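Local atomic coordinates of stress-induced-phosphoprotein 1 (Caenorhabditis elegans, PDB entry 4GCN), a protein that works as an Hsp70/Hsp90 co-chaperone, binding Hsp90 and inhibiting its ATPase activity, and is represented here by its N-terminal tetratricopeptide repeat domain. Residues Ala27-His30 with Tyr31-Ile35; Ala68-Val71 with Gly72-Arg76. All coordinates share one frame; numbering follows the deposited sequence.

Both contacts are local, each confined to successive turns of one helix, so neither closes a long loop. Starting from the N terminus, the chain runs through helix 3-20 and enters helix 24-37, where interaction 1 joins 27-30 to 31-35 in the second helix of the first predicted TPR repeat. Helix 42-54 follows, and helix 58-74 then carries interaction 2, at the end of the second predicted repeat, where 68-71 meets 72-76. The two stand in series without nesting or crossing, their centres about 19 Å apart and their nearest atoms about 8 Å. Helix 42-54 links them, touching side chains of both.

Interaction 1 of 2, residues Ala27-His30 with Tyr31-Ile35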
loop_
_atom_site.group_PDB
_atom_site.type_symbol
_atom_site.label_atom_id
_atom_site.label_comp_id
_atom_site.label_asym_id
_atom_site.label_seq_id
_atom_site.Cartn_x
_atom_site.Cartn_y
_atom_site.Cartn_z
ATOM N N ALA A 27 0.840 -8.691 -12.808
ATOM C CA ALA A 27 0.684 -7.374 -12.132
ATOM C C ALA A 27 1.961 -7.056 -11.415
ATOM O O ALA A 27 2.468 -5.958 -11.546
ATOM C CB ALA A 27 -0.468 -7.369 -11.164
ATOM N N HIS A 28 2.476 -8.039 -10.658
ATOM C CA HIS A 28 3.755 -7.870 -9.956
ATOM C C HIS A 28 4.928 -7.566 -10.899
ATOM O O HIS A 28 5.783 -6.725 -10.566
ATOM C CB HIS A 28 4.084 -9.103 -9.121
ATOM C CG HIS A 28 3.330 -9.186 -7.813
ATOM N ND1 HIS A 28 3.468 -8.261 -6.822
ATOM C CD2 HIS A 28 2.468 -10.157 -7.330
ATOM C CE1 HIS A 28 2.705 -8.605 -5.789
ATOM N NE2 HIS A 28 2.083 -9.768 -6.094
ATOM N N VAL A 29 5.002 -8.286 -12.021
ATOM C CA VAL A 29 6.072 -8.095 -13.057
ATOM C C VAL A 29 6.183 -6.611 -13.458
ATOM O O VAL A 29 7.268 -5.993 -13.421
ATOM C CB VAL A 29 5.819 -8.968 -14.309
ATOM C CG1 VAL A 29 6.593 -8.449 -15.534
ATOM C CG2 VAL A 29 6.200 -10.431 -14.037
ATOM N N HIS A 30 5.042 -6.056 -13.809
ATOM C CA HIS A 30 4.951 -4.692 -14.222
ATOM C C HIS A 30 5.191 -3.686 -13.122
ATOM O O HIS A 30 5.907 -2.657 -13.320
ATOM C CB HIS A 30 3.606 -4.484 -14.888
ATOM C CG HIS A 30 3.510 -5.129 -16.293
ATOM N ND1 HIS A 30 4.357 -4.786 -17.333
ATOM C CD2 HIS A 30 2.638 -6.069 -16.801
ATOM C CE1 HIS A 30 4.030 -5.518 -18.437
ATOM N NE2 HIS A 30 2.994 -6.309 -18.119
ATOM N N TYR A 31 4.617 -3.922 -11.932
ATOM C CA TYR A 31 4.820 -2.974 -10.819
ATOM C C TYR A 31 6.273 -3.000 -10.427
ATOM O O TYR A 31 6.835 -1.995 -10.075
ATOM C CB TYR A 31 3.905 -3.292 -9.629
ATOM C CG TYR A 31 2.399 -3.068 -9.823
ATOM C CD1 TYR A 31 1.904 -1.996 -10.532
ATOM C CD2 TYR A 31 1.474 -3.966 -9.265
ATOM C CE1 TYR A 31 0.510 -1.786 -10.683
ATOM C CE2 TYR A 31 0.135 -3.803 -9.437
ATOM C CZ TYR A 31 -0.362 -2.706 -10.137
ATOM O OH TYR A 31 -1.702 -2.530 -10.267
ATOM N N ASP A 32 6.898 -4.166 -10.531
ATOM C CA ASP A 32 8.342 -4.295 -10.216
ATOM C C ASP A 32 9.169 -3.501 -11.210
ATOM O O ASP A 32 10.143 -2.856 -10.834
ATOM C CB ASP A 32 8.792 -5.772 -10.262
ATOM C CG ASP A 32 8.332 -6.578 -9.001
ATOM O OD1 ASP A 32 7.885 -5.952 -8.010
ATOM O OD2 ASP A 32 8.408 -7.810 -9.034
ATOM N N LYS A 33 8.761 -3.578 -12.466
ATOM C CA LYS A 33 9.368 -2.779 -13.532
ATOM C C LYS A 33 9.175 -1.275 -13.241
ATOM O O LYS A 33 10.092 -0.483 -13.432
ATOM C CB LYS A 33 8.865 -3.178 -14.923
ATOM C CG LYS A 33 9.530 -4.455 -15.446
ATOM C CD LYS A 33 9.180 -4.697 -16.903
ATOM C CE LYS A 33 9.344 -6.147 -17.290
ATOM N NZ LYS A 33 9.069 -6.188 -18.747
ATOM N N ALA A 34 7.999 -0.917 -12.749
ATOM C CA ALA A 34 7.758 0.497 -12.357
ATOM C C ALA A 34 8.746 0.981 -11.288
ATOM O O ALA A 34 9.345 2.055 -11.421
ATOM C CB ALA A 34 6.318 0.694 -11.896
ATOM N N ILE A 35 8.940 0.155 -10.260
ATOM C CA ILE A 35 9.834 0.463 -9.188
ATOM C C ILE A 35 11.275 0.496 -9.658
ATOM O O ILE A 35 12.051 1.315 -9.190
ATOM C CB ILE A 35 9.622 -0.527 -7.996
ATOM C CG1 ILE A 35 8.218 -0.278 -7.401
ATOM C CG2 ILE A 35 10.808 -0.438 -7.009
ATOM C CD1 ILE A 35 7.657 -1.419 -6.571
#
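Tyr31 sets its ring beside Ala27, and this is the close-packed side of the contact. CE2 of Tyr31 lies 4.0 Å from CB of Ala27, while CD2 of Tyr31 comes to 3.2 Å from Ala27 O. The ring gets there because CG stands anti to the carbonyl carbon of Tyr31 (chi1 -68°), bringing the ring alongside Ala27 of the preceding turn. The carbonyl of Ala27 also takes the Tyr31 N-H, a bond of 3.0 Å from Tyr31 N to Ala27 O. Three more i to i+4 bonds follow in order: Asp32 N to His28 O, Lys33 N to Val29 O and Ala34 N to His30 O.

This is the second helix of the first predicted TPR repeat, and its buried face is shared. Ala27 and Tyr31 pack on helix 3-20, where the Tyr31 hydroxyl hydrogen-bonds Asn16, and Tyr31 also touches helix 42-54.

Asp32 and His28 form a polar edge held by Lys48 of helix 42-54. OD2 of Asp32 is 3.2 Å from His28 O, both acceptors, so not a hydrogen bond; OD1 forms a salt bridge with Lys48, which also hydrogen-bonds His28 ND1, while His28 NE2 hydrogen-bonds Glu55.

The solvent side is sparser. Val29 and Lys33 run side by side in the same direction, meeting through CG1 of Val29 and CE of Lys33 at 4.0 Å.

Interaction 2 of 2, residues Ala68-Val71 with Gly72-Arg76; sequences AVEV and GRETR
Thr75 grips Val71 O twice, and these two bonds are among the hydrogen bonds near the C-terminal end of helix 58-74. The hydroxyl OG1 of Thr75 donates to Val71 O at 2.8 Å, and the backbone N of Thr75 reaches Val71 O at 3.0 Å; they arrive from opposite faces of the carbonyl plane. A chi1 of 65° sets OG1 between the backbone N and the carbonyl carbon, from where it can turn back to the carbonyl one turn earlier. A valine in its place would probably leave Val71 O with the amide bond but without its hydroxyl donor, weakening the hold on the helix end. Further back, Gly72, Arg73 and Glu74 donate their amides to Ala68 O, Val69 O and Glu70 O, and at Arg76 the chain leaves helical geometry with positive phi.

Van der Waals contact joins Val69 and Arg73, which lie side by side. Arg73 is extended from CG to NE, and its guanidinium offers one face to CG1 of Val69, with NH1 of Arg73 3.7 Å from that methyl. The aliphatic CD of Arg73 also rests against CG1 of Val69, at 4.0 Å.

Charge enters where Glu70 and Glu74 run alongside each other. Glu70 was modelled in two conformers, so the close approach of these like charges is doubtful, and both side chains are exposed.

Around this helix end of the second predicted TPR repeat, Ala68 and Val71 face helix 42-54, where both touch Tyr45. Val69 and Arg73 lie against helix 79-95 at Met86 and against helix 99-112 at Arg108, and Arg73 NH2 makes a long, weak ion pair with Glu112.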
loop_
_atom_site.group_PDB
_atom_site.type_symbol
_atom_site.label_atom_id
_atom_site.label_comp_id
_atom_site.label_asym_id
_atom_site.label_seq_id
_atom_site.Cartn_x
_atom_site.Cartn_y
_atom_site.Cartn_z
ATOM N N ALA A 68 5.995 1.844 1.371
ATOM C CA ALA A 68 5.254 3.013 0.964
ATOM C C ALA A 68 5.421 4.164 1.949
ATOM O O ALA A 68 5.605 5.298 1.564
ATOM C CB ALA A 68 3.756 2.647 0.782
ATOM N N VAL A 69 5.304 3.857 3.229
ATOM C CA VAL A 69 5.417 4.846 4.267
ATOM C C VAL A 69 6.807 5.461 4.230
ATOM O O VAL A 69 6.937 6.706 4.277
ATOM C CB VAL A 69 5.144 4.261 5.683
ATOM C CG1 VAL A 69 5.519 5.243 6.784
ATOM C CG2 VAL A 69 3.727 3.807 5.830
ATOM N N GLU A 70 7.838 4.647 4.132
ATOM C CA GLU A 70 9.211 5.143 4.149
ATOM C C GLU A 70 9.480 6.055 2.929
ATOM O O GLU A 70 10.015 7.179 3.051
ATOM C CB GLU A 70 10.156 3.945 4.140
ATOM C CG GLU A 70 11.596 4.279 4.385
ATOM C CD GLU A 70 12.446 3.021 4.430
ATOM O OE1 GLU A 70 11.993 1.982 4.988
ATOM O OE2 GLU A 70 13.550 3.069 3.876
ATOM N N VAL A 71 9.095 5.550 1.764
ATOM C CA VAL A 71 9.229 6.259 0.509
ATOM C C VAL A 71 8.396 7.538 0.503
ATOM O O VAL A 71 8.856 8.578 -0.001
ATOM C CB VAL A 71 8.815 5.322 -0.681
ATOM C CG1 VAL A 71 8.614 6.128 -1.979
ATOM C CG2 VAL A 71 9.888 4.248 -0.829
ATOM N N GLY A 72 7.168 7.443 0.987
ATOM C CA GLY A 72 6.242 8.567 1.039
ATOM C C GLY A 72 6.811 9.682 1.884
ATOM O O GLY A 72 6.725 10.870 1.521
ATOM N N ARG A 73 7.440 9.306 3.002
ATOM C CA ARG A 73 8.032 10.322 3.894
ATOM C C ARG A 73 9.264 10.925 3.312
ATOM O O ARG A 73 9.482 12.108 3.463
ATOM C CB ARG A 73 8.361 9.709 5.257
ATOM C CG ARG A 73 7.127 9.620 6.149
ATOM C CD ARG A 73 7.191 8.790 7.412
ATOM N NE ARG A 73 5.970 9.020 8.218
ATOM C CZ ARG A 73 5.650 8.336 9.300
ATOM N NH1 ARG A 73 6.410 7.316 9.713
ATOM N NH2 ARG A 73 4.548 8.651 9.968
ATOM N N GLU A 74 10.098 10.094 2.684
ATOM C CA GLU A 74 11.389 10.566 2.138
ATOM C C GLU A 74 11.106 11.552 1.020
ATOM O O GLU A 74 11.779 12.583 0.900
ATOM C CB GLU A 74 12.202 9.404 1.564
ATOM C CG GLU A 74 12.818 8.532 2.611
ATOM C CD GLU A 74 13.372 7.192 2.100
ATOM O OE1 GLU A 74 12.888 6.664 1.070
ATOM O OE2 GLU A 74 14.299 6.655 2.773
ATOM N N THR A 75 10.075 11.261 0.220
ATOM C CA THR A 75 9.797 12.016 -0.982
ATOM C C THR A 75 8.745 13.114 -0.755
ATOM O O THR A 75 8.380 13.838 -1.698
ATOM C CB THR A 75 9.292 11.096 -2.109
ATOM O OG1 THR A 75 8.025 10.524 -1.768
ATOM C CG2 THR A 75 10.326 9.944 -2.415
ATOM N N ARG A 76 8.256 13.239 0.478
ATOM C CA ARG A 76 7.225 14.212 0.817
ATOM C C ARG A 76 6.003 13.997 -0.029
ATOM O O ARG A 76 5.375 14.964 -0.477
ATOM C CB ARG A 76 7.722 15.626 0.622
ATOM C CG ARG A 76 9.090 15.913 1.275
ATOM C CD ARG A 76 9.003 16.073 2.778
ATOM N NE ARG A 76 7.893 16.950 3.202
ATOM C CZ ARG A 76 8.001 18.246 3.514
ATOM N NH1 ARG A 76 6.911 18.927 3.886
ATOM N NH2 ARG A 76 9.174 18.863 3.474
#